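PDB 4CYB: putative DNA protection protein from Streptomyces coelicolor, which binds iron in a twelve-subunit Dps assembly and probably oxidises it, as in related ferritin-like proteins. Local coordinates for residues T35-H46 with L61-I72. Residues are numbered along the deposited sequence; the frame is centred on the assembly and turned at random.
With FE (Fe (III) ion), chain V.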
ATOM      1  N   THR J  35     -29.823  -4.035  14.883  1.00 19.46           N
ATOM      2  CA  THR J  35     -28.603  -4.214  14.121  1.00 20.11           C
ATOM      3  C   THR J  35     -27.531  -4.868  15.017  1.00 20.22           C
ATOM      4  O   THR J  35     -26.750  -5.700  14.534  1.00 21.13           O
ATOM      5  CB  THR J  35     -28.072  -2.876  13.599  1.00 20.25           C
ATOM      6  OG1 THR J  35     -29.024  -2.298  12.692  1.00 22.97           O
ATOM      7  CG2 THR J  35     -26.735  -3.098  12.812  1.00 22.11           C
ATOM      8  N   ARG J  36     -27.470  -4.491  16.280  1.00 19.09           N
ATOM      9  CA  ARG J  36     -26.619  -5.270  17.235  1.00 19.51           C
ATOM     10  C   ARG J  36     -26.911  -6.777  17.253  1.00 23.61           C
ATOM     11  O   ARG J  36     -25.988  -7.610  17.177  1.00 19.48           O
ATOM     12  CB  ARG J  36     -26.672  -4.703  18.650  1.00 21.72           C
ATOM     13  CG  ARG J  36     -26.138  -3.289  18.771  1.00 22.06           C
ATOM     14  CD  ARG J  36     -24.655  -3.366  19.076  1.00 21.66           C
ATOM     15  NE  ARG J  36     -24.351  -4.057  20.324  1.00 22.95           N
ATOM     16  CZ  ARG J  36     -24.414  -3.462  21.518  1.00 25.45           C
ATOM     17  NH1 ARG J  36     -24.808  -2.186  21.603  1.00 24.19           N
ATOM     18  NH2 ARG J  36     -24.150  -4.158  22.626  1.00 23.87           N
ATOM     19  N   ILE J  37     -28.208  -7.158  17.257  1.00 19.71           N
ATOM     20  CA  ILE J  37     -28.527  -8.597  17.245  1.00 18.36           C
ATOM     21  C   ILE J  37     -28.105  -9.210  15.883  1.00 18.67           C
ATOM     22  O   ILE J  37     -27.592 -10.311  15.835  1.00 21.21           O
ATOM     23  CB  ILE J  37     -30.072  -8.793  17.428  1.00 18.25           C
ATOM     24  CG1 ILE J  37     -30.493  -8.138  18.755  1.00 19.81           C
ATOM     25  CG2 ILE J  37     -30.438 -10.280  17.344  1.00 19.16           C
ATOM     26  CD1 ILE J  37     -29.832  -8.786  19.961  1.00 20.84           C
ATOM     27  N   LEU J  38     -28.323  -8.484  14.797  1.00 18.74           N
ATOM     28  CA  LEU J  38     -28.041  -8.985  13.456  1.00 19.48           C
ATOM     29  C   LEU J  38     -26.526  -9.163  13.260  1.00 19.96           C
ATOM     30  O   LEU J  38     -26.094 -10.188  12.733  1.00 19.98           O
ATOM     31  CB  LEU J  38     -28.642  -8.069  12.381  1.00 19.76           C
ATOM     32  CG  LEU J  38     -28.338  -8.566  10.961  1.00 20.88           C
ATOM     33  CD1 LEU J  38     -28.734 -10.040  10.797  1.00 21.39           C
ATOM     34  CD2 LEU J  38     -29.116  -7.670   9.966  1.00 20.75           C
ATOM     35  N   HIS J  39     -25.746  -8.233  13.810  1.00 17.67           N
ATOM     36  CA  HIS J  39     -24.269  -8.404  13.745  1.00 20.35           C
ATOM     37  C   HIS J  39     -23.889  -9.721  14.433  1.00 20.91           C
ATOM     38  O   HIS J  39     -23.100 -10.524  13.931  1.00 18.82           O
ATOM     39  CB  HIS J  39     -23.558  -7.227  14.453  1.00 18.51           C
ATOM     40  CG  HIS J  39     -22.087  -7.520  14.689  1.00 18.17           C
ATOM     41  ND1 HIS J  39     -21.141  -7.395  13.707  1.00 21.15           N
ATOM     42  CD2 HIS J  39     -21.472  -8.095  15.756  1.00 18.97           C
ATOM     43  CE1 HIS J  39     -19.927  -7.818  14.199  1.00 17.76           C
ATOM     44  NE2 HIS J  39     -20.129  -8.228  15.443  1.00 21.46           N
ATOM     45  N   ASP J  40     -24.405  -9.914  15.644  1.00 19.85           N
ATOM     46  CA  ASP J  40     -24.093 -11.081  16.430  1.00 19.53           C
ATOM     47  C   ASP J  40     -24.658 -12.362  15.803  1.00 18.17           C
ATOM     48  O   ASP J  40     -24.058 -13.414  15.925  1.00 19.34           O
ATOM     49  CB  ASP J  40     -24.581 -10.882  17.870  1.00 20.02           C
ATOM     50  CG  ASP J  40     -23.651  -9.902  18.660  1.00 24.73           C
ATOM     51  OD1 ASP J  40     -22.536  -9.500  18.151  1.00 28.33           O
ATOM     52  OD2 ASP J  40     -24.029  -9.527  19.805  1.00 26.66           O
ATOM     53  N   LEU J  41     -25.789 -12.293  15.085  1.00 19.15           N
ATOM     54  CA  LEU J  41     -26.237 -13.479  14.328  1.00 19.64           C
ATOM     55  C   LEU J  41     -25.261 -13.819  13.177  1.00 17.52           C
ATOM     56  O   LEU J  41     -24.946 -14.981  12.946  1.00 18.47           O
ATOM     57  CB  LEU J  41     -27.649 -13.222  13.720  1.00 20.59           C
ATOM     58  CG  LEU J  41     -28.891 -13.336  14.602  1.00 26.34           C
ATOM     59  CD1 LEU J  41     -30.043 -12.970  13.674  1.00 27.87           C
ATOM     60  CD2 LEU J  41     -28.982 -14.803  15.093  1.00 25.95           C
ATOM     61  N   TYR J  42     -24.747 -12.814  12.485  1.00 18.03           N
ATOM     62  CA  TYR J  42     -23.850 -13.088  11.386  1.00 17.80           C
ATOM     63  C   TYR J  42     -22.550 -13.686  11.960  1.00 18.99           C
ATOM     64  O   TYR J  42     -22.043 -14.634  11.390  1.00 19.03           O
ATOM     65  CB  TYR J  42     -23.531 -11.789  10.625  1.00 17.95           C
ATOM     66  CG  TYR J  42     -24.389 -11.600   9.446  1.00 18.72           C
ATOM     67  CD1 TYR J  42     -24.284 -12.470   8.360  1.00 19.11           C
ATOM     68  CD2 TYR J  42     -25.325 -10.543   9.410  1.00 19.33           C
ATOM     69  CE1 TYR J  42     -25.059 -12.294   7.242  1.00 19.94           C
ATOM     70  CE2 TYR J  42     -26.132 -10.371   8.290  1.00 21.20           C
ATOM     71  CZ  TYR J  42     -25.986 -11.261   7.240  1.00 20.32           C
ATOM     72  OH  TYR J  42     -26.742 -11.109   6.096  1.00 20.66           O
ATOM     73  N   LYS J  43     -22.025 -13.164  13.080  1.00 18.08           N
ATOM     74  CA  LYS J  43     -20.808 -13.764  13.701  1.00 18.42           C
ATOM     75  C   LYS J  43     -21.085 -15.191  14.248  1.00 18.32           C
ATOM     76  O   LYS J  43     -20.329 -16.124  14.017  1.00 17.46           O
ATOM     77  CB  LYS J  43     -20.235 -12.914  14.864  1.00 17.70           C
ATOM     78  CG  LYS J  43     -19.601 -11.576  14.442  1.00 18.21           C
ATOM     79  CD  LYS J  43     -18.462 -11.736  13.389  1.00 19.81           C
ATOM     80  CE  LYS J  43     -17.299 -12.612  13.962  1.00 19.83           C
ATOM     81  NZ  LYS J  43     -16.155 -12.459  13.019  1.00 20.33           N
ATOM     82  N   LYS J  44     -22.237 -15.379  14.881  1.00 19.14           N
ATOM     83  CA  LYS J  44     -22.669 -16.739  15.289  1.00 20.21           C
ATOM     84  C   LYS J  44     -22.599 -17.741  14.133  1.00 20.35           C
ATOM     85  O   LYS J  44     -22.007 -18.816  14.274  1.00 19.59           O
ATOM     86  CB  LYS J  44     -24.059 -16.713  15.968  1.00 19.95           C
ATOM     87  CG  LYS J  44     -24.666 -18.105  16.399  1.00 21.70           C
ATOM     88  CD  LYS J  44     -26.169 -17.946  16.765  1.00 22.61           C
ATOM     89  CE  LYS J  44     -26.938 -19.279  16.945  1.00 22.73           C
ATOM     90  NZ  LYS J  44     -26.552 -19.901  18.249  1.00 25.65           N
ATOM     91  N   TYR J  45     -23.174 -17.406  12.987  1.00 20.37           N
ATOM     92  CA  TYR J  45     -23.237 -18.347  11.900  1.00 20.52           C
ATOM     93  C   TYR J  45     -21.872 -18.435  11.165  1.00 19.01           C
ATOM     94  O   TYR J  45     -21.560 -19.450  10.636  1.00 20.50           O
ATOM     95  CB  TYR J  45     -24.372 -17.916  10.970  1.00 20.64           C
ATOM     96  CG  TYR J  45     -25.741 -18.014  11.651  1.00 20.40           C
ATOM     97  CD1 TYR J  45     -25.994 -19.019  12.636  1.00 22.93           C
ATOM     98  CD2 TYR J  45     -26.776 -17.156  11.304  1.00 22.61           C
ATOM     99  CE1 TYR J  45     -27.239 -19.152  13.252  1.00 21.95           C
ATOM    100  CE2 TYR J  45     -28.017 -17.235  11.968  1.00 24.25           C
ATOM    101  CZ  TYR J  45     -28.250 -18.229  12.903  1.00 21.92           C
ATOM    102  OH  TYR J  45     -29.487 -18.303  13.492  1.00 28.02           O
ATOM    103  N   HIS J  46     -21.083 -17.353  11.140  1.00 19.11           N
ATOM    104  CA  HIS J  46     -19.672 -17.398  10.646  1.00 18.01           C
ATOM    105  C   HIS J  46     -18.956 -18.484  11.436  1.00 20.03           C
ATOM    106  O   HIS J  46     -18.218 -19.269  10.826  1.00 19.40           O
ATOM    107  CB  HIS J  46     -19.040 -16.010  10.882  1.00 19.35           C
ATOM    108  CG  HIS J  46     -17.519 -15.919  10.689  1.00 18.79           C
ATOM    109  ND1 HIS J  46     -16.950 -15.949   9.471  1.00 18.94           N
ATOM    110  CD2 HIS J  46     -16.495 -15.693  11.606  1.00 19.66           C
ATOM    111  CE1 HIS J  46     -15.599 -15.706   9.571  1.00 19.10           C
ATOM    112  NE2 HIS J  46     -15.312 -15.578  10.891  1.00 18.28           N
ATOM    113  N   LEU J  61     -20.528 -14.519   5.429  1.00 20.74           N
ATOM    114  CA  LEU J  61     -21.109 -14.047   6.686  1.00 20.48           C
ATOM    115  C   LEU J  61     -20.180 -13.073   7.390  1.00 20.27           C
ATOM    116  O   LEU J  61     -20.642 -12.110   7.987  1.00 19.08           O
ATOM    117  CB  LEU J  61     -21.442 -15.232   7.613  1.00 20.18           C
ATOM    118  CG  LEU J  61     -22.423 -16.255   6.998  1.00 24.95           C
ATOM    119  CD1 LEU J  61     -22.577 -17.523   7.824  1.00 23.88           C
ATOM    120  CD2 LEU J  61     -23.770 -15.681   6.759  1.00 25.81           C
ATOM    121  N   ASP J  62     -18.856 -13.310   7.329  1.00 18.12           N
ATOM    122  CA  ASP J  62     -17.970 -12.308   7.893  1.00 19.28           C
ATOM    123  C   ASP J  62     -17.983 -10.964   7.147  1.00 19.67           C
ATOM    124  O   ASP J  62     -17.811  -9.916   7.779  1.00 20.71           O
ATOM    125  CB  ASP J  62     -16.545 -12.846   7.960  1.00 22.12           C
ATOM    126  CG  ASP J  62     -15.802 -12.333   9.151  1.00 28.01           C
ATOM    127  OD1 ASP J  62     -16.427 -12.041  10.207  1.00 28.91           O
ATOM    128  OD2 ASP J  62     -14.591 -12.255   9.022  1.00 28.29           O
ATOM    129  N   LYS J  63     -18.151 -10.988   5.815  1.00 18.48           N
ATOM    130  CA  LYS J  63     -18.181  -9.771   5.043  1.00 19.57           C
ATOM    131  C   LYS J  63     -19.409  -8.994   5.545  1.00 18.28           C
ATOM    132  O   LYS J  63     -19.340  -7.790   5.801  1.00 17.06           O
ATOM    133  CB  LYS J  63     -18.350 -10.127   3.571  1.00 18.76           C
ATOM    134  CG  LYS J  63     -18.491  -8.858   2.705  1.00 22.34           C
ATOM    135  CD  LYS J  63     -18.962  -9.262   1.311  1.00 25.86           C
ATOM    136  CE  LYS J  63     -18.934  -8.022   0.412  1.00 31.48           C
ATOM    137  NZ  LYS J  63     -20.206  -7.229   0.485  1.00 30.10           N
ATOM    138  N   HIS J  64     -20.536  -9.701   5.693  1.00 18.07           N
ATOM    139  CA  HIS J  64     -21.746  -8.996   6.169  1.00 18.21           C
ATOM    140  C   HIS J  64     -21.644  -8.506   7.600  1.00 18.74           C
ATOM    141  O   HIS J  64     -22.075  -7.358   7.891  1.00 17.21           O
ATOM    142  CB  HIS J  64     -23.028  -9.839   5.975  1.00 18.09           C
ATOM    143  CG  HIS J  64     -23.374 -10.066   4.568  1.00 21.90           C
ATOM    144  ND1 HIS J  64     -24.562 -10.629   4.192  1.00 18.92           N
ATOM    145  CD2 HIS J  64     -22.717  -9.718   3.399  1.00 21.61           C
ATOM    146  CE1 HIS J  64     -24.610 -10.695   2.862  1.00 20.40           C
ATOM    147  NE2 HIS J  64     -23.507 -10.103   2.370  1.00 20.19           N
ATOM    148  N   ALA J  65     -21.020  -9.290   8.478  1.00 18.22           N
ATOM    149  CA  ALA J  65     -20.813  -8.849   9.874  1.00 19.04           C
ATOM    150  C   ALA J  65     -19.985  -7.563   9.902  1.00 19.31           C
ATOM    151  O   ALA J  65     -20.330  -6.629  10.629  1.00 18.11           O
ATOM    152  CB  ALA J  65     -20.076  -9.932  10.677  1.00 18.84           C
ATOM    153  N   GLY J  66     -18.879  -7.498   9.140  1.00 17.33           N
ATOM    154  CA  GLY J  66     -18.044  -6.292   9.136  1.00 18.27           C
ATOM    155  C   GLY J  66     -18.826  -5.070   8.686  1.00 19.30           C
ATOM    156  O   GLY J  66     -18.687  -4.008   9.237  1.00 20.19           O
ATOM    157  N   GLU J  67     -19.694  -5.251   7.705  1.00 19.66           N
ATOM    158  CA  GLU J  67     -20.529  -4.136   7.245  1.00 18.78           C
ATOM    159  C   GLU J  67     -21.554  -3.717   8.301  1.00 18.65           C
ATOM    160  O   GLU J  67     -21.755  -2.495   8.508  1.00 18.82           O
ATOM    161  CB  GLU J  67     -21.194  -4.535   5.917  1.00 21.22           C
ATOM    162  CG  GLU J  67     -20.188  -4.549   4.738  1.00 24.01           C
ATOM    163  CD  GLU J  67     -20.736  -5.287   3.489  1.00 29.90           C
ATOM    164  OE1 GLU J  67     -21.896  -5.758   3.500  1.00 27.12           O
ATOM    165  OE2 GLU J  67     -19.970  -5.482   2.497  1.00 30.35           O
ATOM    166  N   GLN J  68     -22.145  -4.697   9.005  1.00 21.16           N
ATOM    167  CA  GLN J  68     -23.112  -4.384  10.075  1.00 18.89           C
ATOM    168  C   GLN J  68     -22.406  -3.695  11.234  1.00 18.55           C
ATOM    169  O   GLN J  68     -22.937  -2.766  11.847  1.00 16.78           O
ATOM    170  CB  GLN J  68     -23.806  -5.640  10.595  1.00 18.00           C
ATOM    171  CG  GLN J  68     -24.728  -6.295   9.517  1.00 20.78           C
ATOM    172  CD  GLN J  68     -26.043  -5.521   9.270  1.00 22.15           C
ATOM    173  OE1 GLN J  68     -26.466  -4.705  10.086  1.00 25.06           O
ATOM    174  NE2 GLN J  68     -26.694  -5.793   8.112  1.00 23.19           N
ATOM    175  N   LEU J  69     -21.165  -4.111  11.540  1.00 19.04           N
ATOM    176  CA  LEU J  69     -20.477  -3.452  12.650  1.00 18.93           C
ATOM    177  C   LEU J  69     -20.213  -1.978  12.330  1.00 18.36           C
ATOM    178  O   LEU J  69     -20.248  -1.139  13.238  1.00 18.94           O
ATOM    179  CB  LEU J  69     -19.084  -4.160  12.883  1.00 18.64           C
ATOM    180  CG  LEU J  69     -18.321  -3.666  14.134  1.00 20.37           C
ATOM    181  CD1 LEU J  69     -19.022  -4.262  15.374  1.00 21.54           C
ATOM    182  CD2 LEU J  69     -16.875  -4.156  13.987  1.00 23.29           C
ATOM    183  N   GLU J  70     -19.873  -1.656  11.083  1.00 19.76           N
ATOM    184  CA  GLU J  70     -19.641  -0.278  10.690  1.00 20.55           C
ATOM    185  C   GLU J  70     -20.993   0.522  10.760  1.00 19.92           C
ATOM    186  O   GLU J  70     -21.013   1.672  11.216  1.00 20.09           O
ATOM    187  CB  GLU J  70     -18.971  -0.151   9.295  1.00 27.47           C
ATOM    188  CG  GLU J  70     -19.109   1.321   8.824  1.00 42.74           C
ATOM    189  CD  GLU J  70     -18.346   1.790   7.568  1.00 53.86           C
ATOM    190  OE1 GLU J  70     -18.140   0.999   6.614  1.00 63.54           O
ATOM    191  OE2 GLU J  70     -17.968   2.999   7.540  1.00 56.98           O
ATOM    192  N   LEU J  71     -22.082  -0.101  10.345  1.00 20.69           N
ATOM    193  CA  LEU J  71     -23.429   0.551  10.544  1.00 20.17           C
ATOM    194  C   LEU J  71     -23.730   0.850  12.039  1.00 18.60           C
ATOM    195  O   LEU J  71     -24.221   1.911  12.373  1.00 20.02           O
ATOM    196  CB  LEU J  71     -24.553  -0.312   9.984  1.00 22.01           C
ATOM    197  CG  LEU J  71     -24.630  -0.488   8.470  1.00 25.50           C
ATOM    198  CD1 LEU J  71     -25.817  -1.437   8.123  1.00 25.05           C
ATOM    199  CD2 LEU J  71     -24.702   0.886   7.787  1.00 26.14           C
ATOM    200  N   ILE J  72     -23.438  -0.089  12.938  1.00 18.11           N
ATOM    201  CA  ILE J  72     -23.648   0.112  14.375  1.00 19.03           C
ATOM    202  C   ILE J  72     -22.898   1.375  14.820  1.00 20.95           C
ATOM    203  O   ILE J  72     -23.462   2.236  15.500  1.00 18.78           O
ATOM    204  CB  ILE J  72     -23.160  -1.121  15.201  1.00 19.26           C
ATOM    205  CG1 ILE J  72     -24.139  -2.287  14.992  1.00 20.27           C
ATOM    206  CG2 ILE J  72     -22.910  -0.799  16.691  1.00 16.82           C
ATOM    207  CD1 ILE J  72     -23.548  -3.632  15.284  1.00 21.73           C
TER
HETATM  208 FE    FE V1200     -13.003 -15.297  11.742  0.50 14.70          FE
HETATM  209  O   HOH W   1     -28.666  -2.973   9.992  1.00 24.73           O
HETATM  210  O   HOH W   2     -13.400 -12.957  11.324  1.00 23.38           O
HETATM  211  O   HOH W   3     -12.489 -15.947   9.551  1.00 32.84           O
HETATM  212  O   HOH W   4     -10.614 -15.060  11.422  1.00 32.55           O
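His39 packs against Ala65 and Leu69, and Tyr42 against Leu61 and His64, as the main knobs between segments 35-46 and 61-72, on antiparallel helices 18-48 and 54-81; the segment axes approach to 8.5 Å. Gln68 and Ile72 complete the hole around His39, Ala65 and Gln68 the one around Tyr42. Leu69 CD1 makes a CH-pi contact over one face of the imidazole; His64 CB does the same over the phenol, 3.6 Å from the ring centroid of Tyr42. Leu61 CD2 meets the Tyr42 edge, while Leu61 CD1 reaches Tyr45 CB.

Two histidines donate hydrogen bonds across the interface. His39 ND1 reaches Ala65 O (3.3 Å), which also accepts the helical bond from Leu69 N; the oxygen lies in the imidazole plane, but the donor stands 40° out of the carbonyl plane. His64 ND1 donates to Tyr42 OH, whose position is less certain. At the Thr35/Ile72 end, a water donates to both Thr35 OG1 and Gln68 OE1; Thr35 OG1 also hydrogen-bonds Val31 O, and Gln68 NE2 turns to Asn154 and Gln157 of helix 140-164.

Charged groups gather around the iron. Lys43 NZ forms a salt bridge with Asp62 OD1 at 2.9 Å and also hydrogen-bonds Asp73 OD1 of a neighbouring subunit. Asp62 CG lies over one face of the His46 ring, and Asp62 OD2 accepts from an iron-bound water. A chi1 of 169° swings the His46 ring out beside Asp62, where NE2 reaches the iron (2.5 Å); His58 O holds ND1.

Asp73 and Glu77 of that subunit complete this intersubunit site, characteristic of Dps ferroxidase centres; Asp62 and Lys43 form a second shell that probably positions the water and the His46 ring.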